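Local coordinates for binding domain (Hc) of Paraclostridial Mosquitocidal Protein 1 (Paraclostridium bifermentans, PDB 6HOX) that probably targets the toxin to host nerve cells, as the receptor-binding domain of a neurotoxin that acts on Anopheles mosquitoes, at residues A[50-55]-A[63-68]; A[101-106]-A[212-217]; A[133-138]-A[145-150]; A[218-223]-A[439-444]. All blocks are in the same frame, centred on the assembly; numbering follows the deposited sequence.

Contact 1: residues A[50-55]-A[63-68]; sequences TGVQIV and IRLNSN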
# COMPACT_ATOMS: atom_id res chain seq x y z
N THR A 50 -14.95 8.91 -20.93
CA THR A 50 -15.39 7.50 -20.96
C THR A 50 -14.20 6.55 -20.84
O THR A 50 -14.42 5.37 -20.63
CB THR A 50 -16.20 7.17 -22.23
OG1 THR A 50 -15.41 7.46 -23.38
CG2 THR A 50 -17.49 7.96 -22.29
N GLY A 51 -12.97 7.06 -20.97
CA GLY A 51 -11.78 6.24 -20.78
C GLY A 51 -11.43 6.00 -19.32
O GLY A 51 -10.57 5.19 -19.03
N VAL A 52 -12.06 6.74 -18.40
CA VAL A 52 -11.84 6.57 -16.96
C VAL A 52 -12.56 5.29 -16.51
O VAL A 52 -13.66 5.00 -16.98
CB VAL A 52 -12.33 7.79 -16.15
CG1 VAL A 52 -12.10 7.61 -14.66
CG2 VAL A 52 -11.70 9.09 -16.63
N GLN A 53 -11.93 4.52 -15.61
CA GLN A 53 -12.55 3.31 -15.08
C GLN A 53 -12.71 3.41 -13.56
O GLN A 53 -12.07 4.22 -12.88
CB GLN A 53 -11.73 2.09 -15.46
CG GLN A 53 -11.52 1.94 -16.96
CD GLN A 53 -10.52 0.88 -17.32
OE1 GLN A 53 -9.55 0.63 -16.60
NE2 GLN A 53 -10.73 0.25 -18.46
N ILE A 54 -13.64 2.58 -13.07
CA ILE A 54 -13.88 2.35 -11.68
C ILE A 54 -13.50 0.89 -11.41
O ILE A 54 -14.02 -0.01 -12.03
CB ILE A 54 -15.35 2.64 -11.34
CG1 ILE A 54 -15.76 4.05 -11.75
CG2 ILE A 54 -15.62 2.38 -9.86
CD1 ILE A 54 -17.23 4.37 -11.52
N VAL A 55 -12.55 0.69 -10.49
CA VAL A 55 -12.02 -0.63 -10.20
C VAL A 55 -12.06 -0.82 -8.69
O VAL A 55 -12.38 0.12 -7.95
CB VAL A 55 -10.60 -0.81 -10.77
CG1 VAL A 55 -10.59 -0.67 -12.29
CG2 VAL A 55 -9.59 0.14 -10.14
N ILE A 63 -10.88 5.17 -8.67
CA ILE A 63 -10.64 5.62 -10.02
C ILE A 63 -9.36 4.97 -10.53
O ILE A 63 -8.37 4.83 -9.81
CB ILE A 63 -10.54 7.15 -10.05
CG1 ILE A 63 -11.88 7.80 -9.70
CG2 ILE A 63 -9.99 7.59 -11.40
CD1 ILE A 63 -11.76 9.22 -9.16
N ARG A 64 -9.40 4.58 -11.81
CA ARG A 64 -8.24 4.13 -12.54
C ARG A 64 -8.10 4.98 -13.82
O ARG A 64 -9.04 5.08 -14.62
CB ARG A 64 -8.36 2.65 -12.89
CG ARG A 64 -7.30 2.17 -13.86
CD ARG A 64 -7.33 0.67 -14.13
NE ARG A 64 -6.44 0.28 -15.23
CZ ARG A 64 -5.90 -0.92 -15.40
NH1 ARG A 64 -6.08 -1.87 -14.50
NH2 ARG A 64 -5.20 -1.17 -16.50
N LEU A 65 -6.92 5.59 -13.98
CA LEU A 65 -6.53 6.35 -15.17
C LEU A 65 -5.53 5.53 -15.99
O LEU A 65 -4.51 5.12 -15.47
CB LEU A 65 -5.88 7.65 -14.71
CG LEU A 65 -6.79 8.63 -13.97
CD1 LEU A 65 -6.01 9.88 -13.57
CD2 LEU A 65 -7.98 9.03 -14.83
N ASN A 66 -5.82 5.37 -17.28
CA ASN A 66 -5.04 4.63 -18.25
C ASN A 66 -4.32 5.62 -19.17
O ASN A 66 -4.61 6.80 -19.14
CB ASN A 66 -5.92 3.66 -19.06
CG ASN A 66 -6.52 2.58 -18.18
OD1 ASN A 66 -5.84 2.07 -17.29
ND2 ASN A 66 -7.77 2.24 -18.42
N SER A 67 -3.42 5.11 -20.02
CA SER A 67 -2.60 5.95 -20.90
C SER A 67 -3.29 6.14 -22.26
O SER A 67 -2.71 5.83 -23.29
CB SER A 67 -1.23 5.37 -21.05
OG SER A 67 -0.50 5.50 -19.84
N ASN A 68 -4.53 6.61 -22.25
CA ASN A 68 -5.22 7.00 -23.50
C ASN A 68 -5.96 8.32 -23.27
O ASN A 68 -6.20 8.71 -22.12
CB ASN A 68 -6.17 5.92 -24.01
CG ASN A 68 -7.31 5.68 -23.04
OD1 ASN A 68 -8.25 6.47 -22.99
ND2 ASN A 68 -7.19 4.62 -22.25
O HOH W 1 -9.19 3.45 -20.50
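Gln53 turns CG anti to its carbonyl carbon (chi1 -57°), while Arg64 places CG anti to its backbone N (chi1 170°) and runs extended to NE, and the two side chains lie side by side on one face of the sheet, pointing the same way. Their backbones form an antiparallel hydrogen-bonded pair: Gln53 N donates to Arg64 O at 3.1 Å, and Arg64 N returns a bond to Gln53 O at 2.9 Å. Next to this pair the amide of Asn66 has both ends in use. Its ND2 gives a hydrogen to Gln53 OE1 at 3.0 Å, with the donor standing above the plane of the acceptor amide and the two amide planes perpendicular. Its OD1 takes a straight bond from Arg64 NE, 2.8 Å long, in the guanidinium plane and on a lone pair. Asparagine suits this place because one short group both gives and accepts. A water extends the network, donating to Gly51 O at 2.7 Å and accepting from ND2 of both Asn66 and Asn68. The methyls of Val55 pack on the aliphatic part of Arg64. Val52 CG1 meets Ile63 CG2 at 3.9 Å, and Ile63, on the face opposite Arg64, also touches Ile36 of strand 35-38. This is a beta hairpin, with isoleucines on one face and a polar network around Gln53 and Arg64 on the other, in the concanavalin-like jelly-roll half of a clostridial neurotoxin binding domain.

Contact 2: residues A[101-106]-A[212-217]; sequences NKNDFI and NRNKNQ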
# COMPACT_ATOMS: atom_id res chain seq x y z
N ASN A 101 9.03 -1.17 -13.61
CA ASN A 101 9.25 -2.24 -14.56
C ASN A 101 10.05 -1.70 -15.75
O ASN A 101 10.29 -0.49 -15.84
CB ASN A 101 7.91 -2.89 -14.96
CG ASN A 101 6.92 -1.90 -15.53
OD1 ASN A 101 6.94 -1.66 -16.73
ND2 ASN A 101 6.04 -1.34 -14.69
N LYS A 102 10.46 -2.61 -16.64
CA LYS A 102 11.31 -2.29 -17.79
C LYS A 102 10.58 -1.31 -18.72
O LYS A 102 11.19 -0.40 -19.25
CB LYS A 102 11.77 -3.58 -18.47
CG LYS A 102 12.86 -4.32 -17.71
CD LYS A 102 13.13 -5.73 -18.20
CE LYS A 102 14.21 -6.44 -17.40
NZ LYS A 102 14.65 -7.70 -18.06
N ASN A 103 9.26 -1.47 -18.88
CA ASN A 103 8.48 -0.56 -19.75
C ASN A 103 8.60 0.90 -19.29
O ASN A 103 8.53 1.79 -20.14
CB ASN A 103 7.00 -0.93 -19.84
CG ASN A 103 6.78 -2.34 -20.33
OD1 ASN A 103 7.28 -3.29 -19.72
ND2 ASN A 103 6.03 -2.49 -21.41
N ASP A 104 8.79 1.12 -17.98
CA ASP A 104 8.92 2.45 -17.41
C ASP A 104 10.24 3.14 -17.79
O ASP A 104 10.36 4.35 -17.58
CB ASP A 104 8.88 2.43 -15.88
CG ASP A 104 7.53 2.05 -15.30
OD1 ASP A 104 6.48 2.30 -15.96
OD2 ASP A 104 7.54 1.52 -14.17
N PHE A 105 11.22 2.39 -18.29
CA PHE A 105 12.57 2.94 -18.51
C PHE A 105 12.58 3.77 -19.80
O PHE A 105 13.48 4.59 -20.00
CB PHE A 105 13.62 1.83 -18.45
CG PHE A 105 14.16 1.55 -17.07
CD1 PHE A 105 13.39 0.88 -16.13
CD2 PHE A 105 15.42 1.99 -16.69
CE1 PHE A 105 13.88 0.63 -14.86
CE2 PHE A 105 15.91 1.74 -15.41
CZ PHE A 105 15.13 1.06 -14.50
N ILE A 106 11.56 3.60 -20.65
CA ILE A 106 11.35 4.44 -21.82
C ILE A 106 11.08 5.89 -21.38
O ILE A 106 11.21 6.79 -22.18
CB ILE A 106 10.22 3.91 -22.72
CG1 ILE A 106 10.28 4.53 -24.11
CG2 ILE A 106 8.85 4.13 -22.08
CD1 ILE A 106 9.19 4.06 -25.05
N ASN A 212 3.89 10.53 -20.81
CA ASN A 212 4.49 9.21 -20.63
C ASN A 212 4.51 8.46 -21.98
O ASN A 212 3.48 8.36 -22.64
CB ASN A 212 3.77 8.41 -19.54
CG ASN A 212 2.30 8.23 -19.81
OD1 ASN A 212 1.57 9.20 -20.00
ND2 ASN A 212 1.86 6.98 -19.83
N ARG A 213 5.68 7.95 -22.39
CA ARG A 213 5.77 7.13 -23.60
C ARG A 213 5.39 5.68 -23.29
O ARG A 213 4.96 4.94 -24.19
CB ARG A 213 7.17 7.23 -24.22
CG ARG A 213 7.42 8.54 -24.95
CD ARG A 213 8.87 8.66 -25.36
NE ARG A 213 9.32 10.05 -25.38
CZ ARG A 213 9.50 10.80 -24.30
NH1 ARG A 213 9.22 10.31 -23.10
NH2 ARG A 213 9.93 12.04 -24.42
N ASN A 214 5.51 5.27 -22.02
CA ASN A 214 5.05 3.94 -21.56
C ASN A 214 3.53 3.94 -21.45
O ASN A 214 2.99 4.35 -20.42
CB ASN A 214 5.68 3.51 -20.23
CG ASN A 214 5.10 2.22 -19.70
OD1 ASN A 214 4.40 1.52 -20.42
ND2 ASN A 214 5.34 1.91 -18.43
N LYS A 215 2.85 3.43 -22.47
CA LYS A 215 1.40 3.51 -22.58
C LYS A 215 0.73 2.34 -21.86
O LYS A 215 -0.48 2.23 -21.88
CB LYS A 215 0.98 3.54 -24.05
CG LYS A 215 1.52 4.73 -24.83
CD LYS A 215 1.24 6.08 -24.22
CE LYS A 215 1.39 7.22 -25.21
NZ LYS A 215 1.40 8.53 -24.52
N ASN A 216 1.51 1.45 -21.26
CA ASN A 216 0.98 0.44 -20.37
C ASN A 216 0.76 1.03 -18.97
O ASN A 216 0.12 0.42 -18.15
CB ASN A 216 1.88 -0.79 -20.36
CG ASN A 216 1.94 -1.47 -21.71
OD1 ASN A 216 0.91 -1.82 -22.27
ND2 ASN A 216 3.13 -1.61 -22.27
N GLN A 217 1.30 2.23 -18.71
CA GLN A 217 1.15 2.85 -17.39
C GLN A 217 -0.32 3.14 -17.11
O GLN A 217 -1.11 3.53 -18.00
CB GLN A 217 1.98 4.14 -17.29
CG GLN A 217 2.05 4.74 -15.89
CD GLN A 217 2.66 3.83 -14.85
OE1 GLN A 217 2.20 2.71 -14.63
NE2 GLN A 217 3.65 4.34 -14.15
O HOH W 2 4.20 0.96 -15.31
O HOH W 3 3.98 -0.92 -17.57
O HOH W 4 5.56 2.52 -12.49
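Residues 102-106 wind into a 3-10 turn, and 214-217 form a type I beta turn whose Gln217 N returns to Asn214 O; the two backbones come nearest at Asp104 and Asn214, with CA atoms 5.9 Å apart. Asn214 lies at the centre. Its CG stands anti to the backbone N (chi1 173°), directed toward the 3-10 turn, and ND2 makes a weak, bent hydrogen bond to Asp104 OD1 at 2.7 Å. Asn214 CB rests 3.3 Å from Asn103 O. OD1 of the same amide accepts from Asn216 N at 3.0 Å, closing an Asx turn, so asparagine serves its own loop with one end and the neighbouring loop with the other. Asp104 is held in turn by Asn101 N, which reaches OD2 at 3.1 Å from above the carboxylate plane. Waters link both its oxygens to Gln217, whose NE2 also bonds Tyr112 OH. On the flank, Ile106 CG2 lies 3.7 Å from Asn214 CB, and its CD1 packs on Arg213 CB. Asp107, the next residue along, accepts from the backbone N of Arg213 and of Asn214. Together they make a loop-to-loop contact between a 3-10 turn and an Asx turn, joining two connections of the jelly-roll subdomain.

Contact 3: residues A[133-138]-A[145-150]; sequences VWRMKD and DIITSL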
# COMPACT_ATOMS: atom_id res chain seq x y z
N VAL A 133 6.70 14.15 -8.07
CA VAL A 133 7.07 15.55 -8.19
C VAL A 133 5.86 16.41 -7.86
O VAL A 133 4.78 16.20 -8.44
CB VAL A 133 7.54 15.89 -9.62
CG1 VAL A 133 7.88 17.38 -9.75
CG2 VAL A 133 8.72 15.02 -10.02
N TRP A 134 6.06 17.37 -6.95
CA TRP A 134 5.19 18.50 -6.71
C TRP A 134 5.91 19.74 -7.23
O TRP A 134 7.07 19.98 -6.86
CB TRP A 134 4.83 18.63 -5.22
CG TRP A 134 4.21 19.95 -4.86
CD1 TRP A 134 4.80 20.98 -4.18
CD2 TRP A 134 2.88 20.39 -5.19
NE1 TRP A 134 3.92 22.01 -4.04
CE2 TRP A 134 2.74 21.68 -4.65
CE3 TRP A 134 1.79 19.81 -5.84
CZ2 TRP A 134 1.56 22.41 -4.76
CZ3 TRP A 134 0.63 20.52 -5.96
CH2 TRP A 134 0.52 21.81 -5.44
N ARG A 135 5.26 20.51 -8.09
CA ARG A 135 5.87 21.72 -8.59
C ARG A 135 4.85 22.87 -8.58
O ARG A 135 3.68 22.67 -8.96
CB ARG A 135 6.44 21.52 -10.00
CG ARG A 135 6.94 22.82 -10.62
CD ARG A 135 7.68 22.69 -11.93
NE ARG A 135 8.85 21.83 -11.77
CZ ARG A 135 8.93 20.58 -12.21
NH1 ARG A 135 8.08 20.16 -13.13
NH2 ARG A 135 9.85 19.76 -11.72
N MET A 136 5.33 24.04 -8.14
CA MET A 136 4.65 25.32 -8.21
C MET A 136 5.47 26.27 -9.10
O MET A 136 6.70 26.30 -9.03
CB MET A 136 4.52 25.93 -6.81
CG MET A 136 3.52 25.19 -5.93
SD MET A 136 3.49 25.75 -4.22
CE MET A 136 5.15 25.31 -3.76
N LYS A 137 4.77 27.02 -9.96
CA LYS A 137 5.38 28.08 -10.76
C LYS A 137 4.49 29.32 -10.71
O LYS A 137 3.30 29.24 -10.95
CB LYS A 137 5.60 27.60 -12.20
CG LYS A 137 6.36 28.59 -13.08
CD LYS A 137 5.99 28.53 -14.54
CE LYS A 137 6.72 27.47 -15.32
NZ LYS A 137 6.48 27.67 -16.77
N ASP A 138 5.07 30.46 -10.37
CA ASP A 138 4.30 31.68 -10.22
C ASP A 138 4.35 32.47 -11.54
O ASP A 138 4.96 32.05 -12.52
CB ASP A 138 4.73 32.45 -8.96
CG ASP A 138 6.01 33.24 -9.11
OD1 ASP A 138 6.58 33.23 -10.23
OD2 ASP A 138 6.43 33.86 -8.08
N ASP A 145 9.88 23.10 -6.60
CA ASP A 145 9.42 21.75 -6.70
C ASP A 145 10.01 20.89 -5.56
O ASP A 145 11.04 21.22 -4.95
CB ASP A 145 9.66 21.17 -8.10
CG ASP A 145 11.03 21.47 -8.67
OD1 ASP A 145 11.97 21.57 -7.87
OD2 ASP A 145 11.13 21.59 -9.91
N ILE A 146 9.27 19.82 -5.25
CA ILE A 146 9.74 18.76 -4.42
C ILE A 146 9.77 17.52 -5.32
O ILE A 146 8.79 17.19 -5.98
CB ILE A 146 8.87 18.60 -3.16
CG1 ILE A 146 8.92 19.87 -2.30
CG2 ILE A 146 9.27 17.37 -2.36
CD1 ILE A 146 7.96 19.89 -1.14
N ILE A 147 10.94 16.89 -5.40
CA ILE A 147 11.09 15.67 -6.13
C ILE A 147 11.54 14.63 -5.10
O ILE A 147 12.63 14.76 -4.56
CB ILE A 147 12.07 15.86 -7.30
CG1 ILE A 147 11.58 16.97 -8.24
CG2 ILE A 147 12.30 14.55 -8.05
CD1 ILE A 147 12.57 17.44 -9.26
N THR A 148 10.68 13.66 -4.77
CA THR A 148 11.08 12.66 -3.78
C THR A 148 12.27 11.89 -4.38
O THR A 148 12.37 11.74 -5.59
CB THR A 148 9.91 11.75 -3.36
OG1 THR A 148 9.52 11.00 -4.51
CG2 THR A 148 8.73 12.53 -2.82
N SER A 149 13.19 11.45 -3.51
CA SER A 149 14.46 10.84 -3.95
C SER A 149 14.59 9.46 -3.32
O SER A 149 15.65 9.06 -2.96
CB SER A 149 15.65 11.73 -3.61
OG SER A 149 15.76 11.92 -2.21
N LEU A 150 13.47 8.74 -3.23
CA LEU A 150 13.43 7.41 -2.65
C LEU A 150 14.06 6.42 -3.64
O LEU A 150 14.00 6.65 -4.85
CB LEU A 150 11.98 7.05 -2.33
CG LEU A 150 11.33 7.92 -1.26
CD1 LEU A 150 9.84 8.06 -1.48
CD2 LEU A 150 11.58 7.35 0.11
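Trp134 and Ile146 satisfy each other's backbone groups as an antiparallel hydrogen-bonded pair: Trp134 N donates to Ile146 O at 2.9 Å, and Ile146 N donates to Trp134 O at 2.7 Å, both donors lying in the carbonyl planes. The same two oxygens also receive CA-H groups, that of Val133 at Ile146 O and that of Asp145 at Trp134 O. One face of the hairpin carries the charged pair. Arg135 extends to CD and then bends (chi3 -59°), which brings NE back toward the neighbouring strand. The guanidinium grips Asp145 side-on, with two nitrogens on a single oxygen: NE reaches Asp145 OD2 at 3.0 Å on its anti lone pair, and NH2 reaches Asp145 OD2 at 2.9 Å from above the carboxylate plane. That oxygen lies in the guanidinium plane, although the two groups are turned 84° apart. NH2 has a second acid partner in Glu111, so arginine, with several N-H groups, suits a place between two carboxylates. Beside the pair, Val133 CG2 packs on Ile147 CG1 at 3.9 Å. The opposite face, with Trp134 and Ile146, is buried against Cys179 of strand 178-183, and the indole also meets Trp123. That face is thus apolar and packed inward, while the other mixes the Val133-Ile147 contact with a charge cluster in which two acids probably balance Arg135 and fix its orientation.

Contact 4: residues A[218-223]-A[439-444]; sequences FIRLDQ and SEDEGW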
# COMPACT_ATOMS: atom_id res chain seq x y z
N PHE A 218 -0.69 2.93 -15.85
CA PHE A 218 -2.01 3.23 -15.34
C PHE A 218 -1.87 3.56 -13.85
O PHE A 218 -0.98 3.04 -13.17
CB PHE A 218 -2.98 2.07 -15.59
CG PHE A 218 -2.71 0.81 -14.78
CD1 PHE A 218 -1.75 -0.10 -15.18
CD2 PHE A 218 -3.42 0.55 -13.62
CE1 PHE A 218 -1.50 -1.25 -14.44
CE2 PHE A 218 -3.20 -0.61 -12.89
CZ PHE A 218 -2.22 -1.50 -13.29
N ILE A 219 -2.75 4.41 -13.35
CA ILE A 219 -2.67 4.83 -11.97
C ILE A 219 -4.05 4.64 -11.33
O ILE A 219 -5.05 4.86 -11.98
CB ILE A 219 -2.21 6.29 -11.87
CG1 ILE A 219 -0.87 6.52 -12.57
CG2 ILE A 219 -2.20 6.77 -10.43
CD1 ILE A 219 0.30 5.88 -11.87
N ARG A 220 -4.06 4.25 -10.06
CA ARG A 220 -5.28 4.24 -9.28
C ARG A 220 -5.18 5.36 -8.25
O ARG A 220 -4.14 5.53 -7.60
CB ARG A 220 -5.53 2.83 -8.73
CG ARG A 220 -5.92 1.85 -9.83
CD ARG A 220 -5.73 0.39 -9.48
NE ARG A 220 -4.34 -0.00 -9.48
CZ ARG A 220 -3.92 -1.25 -9.32
NH1 ARG A 220 -4.80 -2.23 -9.17
NH2 ARG A 220 -2.62 -1.52 -9.32
N LEU A 221 -6.28 6.11 -8.12
CA LEU A 221 -6.30 7.39 -7.39
C LEU A 221 -7.61 7.48 -6.60
O LEU A 221 -8.69 7.24 -7.16
CB LEU A 221 -6.16 8.50 -8.43
CG LEU A 221 -5.87 9.91 -7.92
CD1 LEU A 221 -4.47 10.03 -7.33
CD2 LEU A 221 -6.07 10.92 -9.04
N ASP A 222 -7.53 7.80 -5.31
CA ASP A 222 -8.70 7.85 -4.46
C ASP A 222 -8.57 8.96 -3.41
O ASP A 222 -7.49 9.26 -2.91
CB ASP A 222 -8.97 6.47 -3.82
CG ASP A 222 -10.38 6.35 -3.26
OD1 ASP A 222 -11.29 7.02 -3.82
OD2 ASP A 222 -10.57 5.61 -2.26
N GLN A 223 -9.71 9.55 -3.05
CA GLN A 223 -9.80 10.58 -2.02
C GLN A 223 -8.80 11.71 -2.34
O GLN A 223 -8.00 12.10 -1.48
CB GLN A 223 -9.57 10.00 -0.63
CG GLN A 223 -10.48 8.83 -0.27
CD GLN A 223 -11.94 9.24 -0.22
OE1 GLN A 223 -12.78 8.74 -0.96
NE2 GLN A 223 -12.23 10.21 0.62
N SER A 439 -1.89 -11.03 -3.25
CA SER A 439 -2.67 -11.49 -4.39
C SER A 439 -2.05 -10.90 -5.66
O SER A 439 -1.46 -9.80 -5.61
CB SER A 439 -4.11 -11.06 -4.24
OG SER A 439 -4.18 -9.67 -3.86
N GLU A 440 -2.14 -11.63 -6.77
CA GLU A 440 -1.66 -11.15 -8.07
C GLU A 440 -2.43 -9.88 -8.45
O GLU A 440 -3.64 -9.80 -8.26
CB GLU A 440 -1.83 -12.27 -9.10
CG GLU A 440 -1.26 -11.93 -10.47
CD GLU A 440 -0.77 -13.12 -11.28
OE1 GLU A 440 -0.92 -14.28 -10.80
OE2 GLU A 440 -0.21 -12.89 -12.39
N ASP A 441 -1.72 -8.90 -8.99
CA ASP A 441 -2.29 -7.63 -9.44
C ASP A 441 -1.56 -7.20 -10.72
O ASP A 441 -0.36 -7.36 -10.86
CB ASP A 441 -2.18 -6.54 -8.35
CG ASP A 441 -2.76 -5.20 -8.76
OD1 ASP A 441 -3.99 -5.07 -8.75
OD2 ASP A 441 -1.98 -4.29 -9.10
N GLU A 442 -2.31 -6.61 -11.63
CA GLU A 442 -1.80 -6.14 -12.92
C GLU A 442 -0.63 -5.17 -12.71
O GLU A 442 0.25 -5.04 -13.57
CB GLU A 442 -2.96 -5.49 -13.67
CG GLU A 442 -2.59 -5.00 -15.05
CD GLU A 442 -3.71 -4.27 -15.77
OE1 GLU A 442 -4.88 -4.35 -15.31
OE2 GLU A 442 -3.40 -3.60 -16.76
N GLY A 443 -0.61 -4.45 -11.58
CA GLY A 443 0.42 -3.44 -11.32
C GLY A 443 1.72 -4.00 -10.77
O GLY A 443 2.62 -3.25 -10.42
N TRP A 444 1.82 -5.32 -10.64
CA TRP A 444 3.06 -5.98 -10.26
C TRP A 444 3.27 -7.19 -11.17
O TRP A 444 2.59 -8.21 -11.02
CB TRP A 444 3.03 -6.37 -8.78
CG TRP A 444 4.29 -7.03 -8.34
CD1 TRP A 444 4.75 -8.26 -8.72
CD2 TRP A 444 5.26 -6.50 -7.42
NE1 TRP A 444 5.94 -8.52 -8.12
CE2 TRP A 444 6.28 -7.47 -7.31
CE3 TRP A 444 5.37 -5.32 -6.69
CZ2 TRP A 444 7.38 -7.29 -6.47
CZ3 TRP A 444 6.46 -5.14 -5.87
CH2 TRP A 444 7.45 -6.12 -5.75
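A buried salt bridge joins the two halves of the binding domain here, Arg220 on strand 218-227 of the N-terminal half meeting Asp441 in the loop that follows strand 435-438 near the C-terminus. The side chains reach toward each other tip to tip, and the guanidinium and carboxylate are nearly coplanar, 11° apart. Arg220 grips end-on, one nitrogen to each oxygen: NH1 to Asp441 OD1 at 3.0 Å and NH2 to Asp441 OD2 at 2.9 Å. Both bonds are close to straight, and both oxygens use their syn lone pairs. Asp441 sets CG anti to its backbone N (chi1 180°), which points CG toward the strand. OD2 also accepts from Gly443 N at 2.8 Å, above the carboxylate plane, in an Asx turn that coincides with a type I beta turn from Asp441 to Trp444. Asn164 ND2 adds a further donor to that oxygen, an arrangement that would probably favour the ionised acid. Phe218 leans over one face of the guanidinium, with CE2 3.4 Å above its plane and toward the rim. The neighbouring ring atom, CZ, meets the turn edge-on, 3.8 Å from Gly443 N, which lies near the ring plane. Glycine fits because a CB here would run into Arg220 NH2. The chain of Glu442 crosses the ring obliquely, with CG 3.9 Å from Phe218 CZ, and its carboxylate goes on to Arg64. Here a bidentate arginine-aspartate pair, held by an Asx turn, bridges the jelly-roll and beta-trefoil subdomains, the two-part layout of clostridial neurotoxin binding domains.

In the fold
Contacts 1 and 4 share a sheet, since strands 61-66 and 218-227 are neighbours in it; their centres lie about 11 Å apart. Leu65 N probably bonds Ile219 O at 2.8 Å, and Arg64 NH1 forms a salt bridge with Glu442 OE1 at 2.9 Å, so the hairpin of contact 1 also reaches the C-terminal half. Contact 2, centred about 17 Å from contact 1, touches it through Ser67 OG, a probable partner of Gln217 O and Asn212 ND2. Its segment 212-217 leads directly into strand 218-227 of contact 4. Contact 3, formed by residues lying between the two segments of contact 2, stays about 11 Å from contacts 2 and 4 at the nearest atoms.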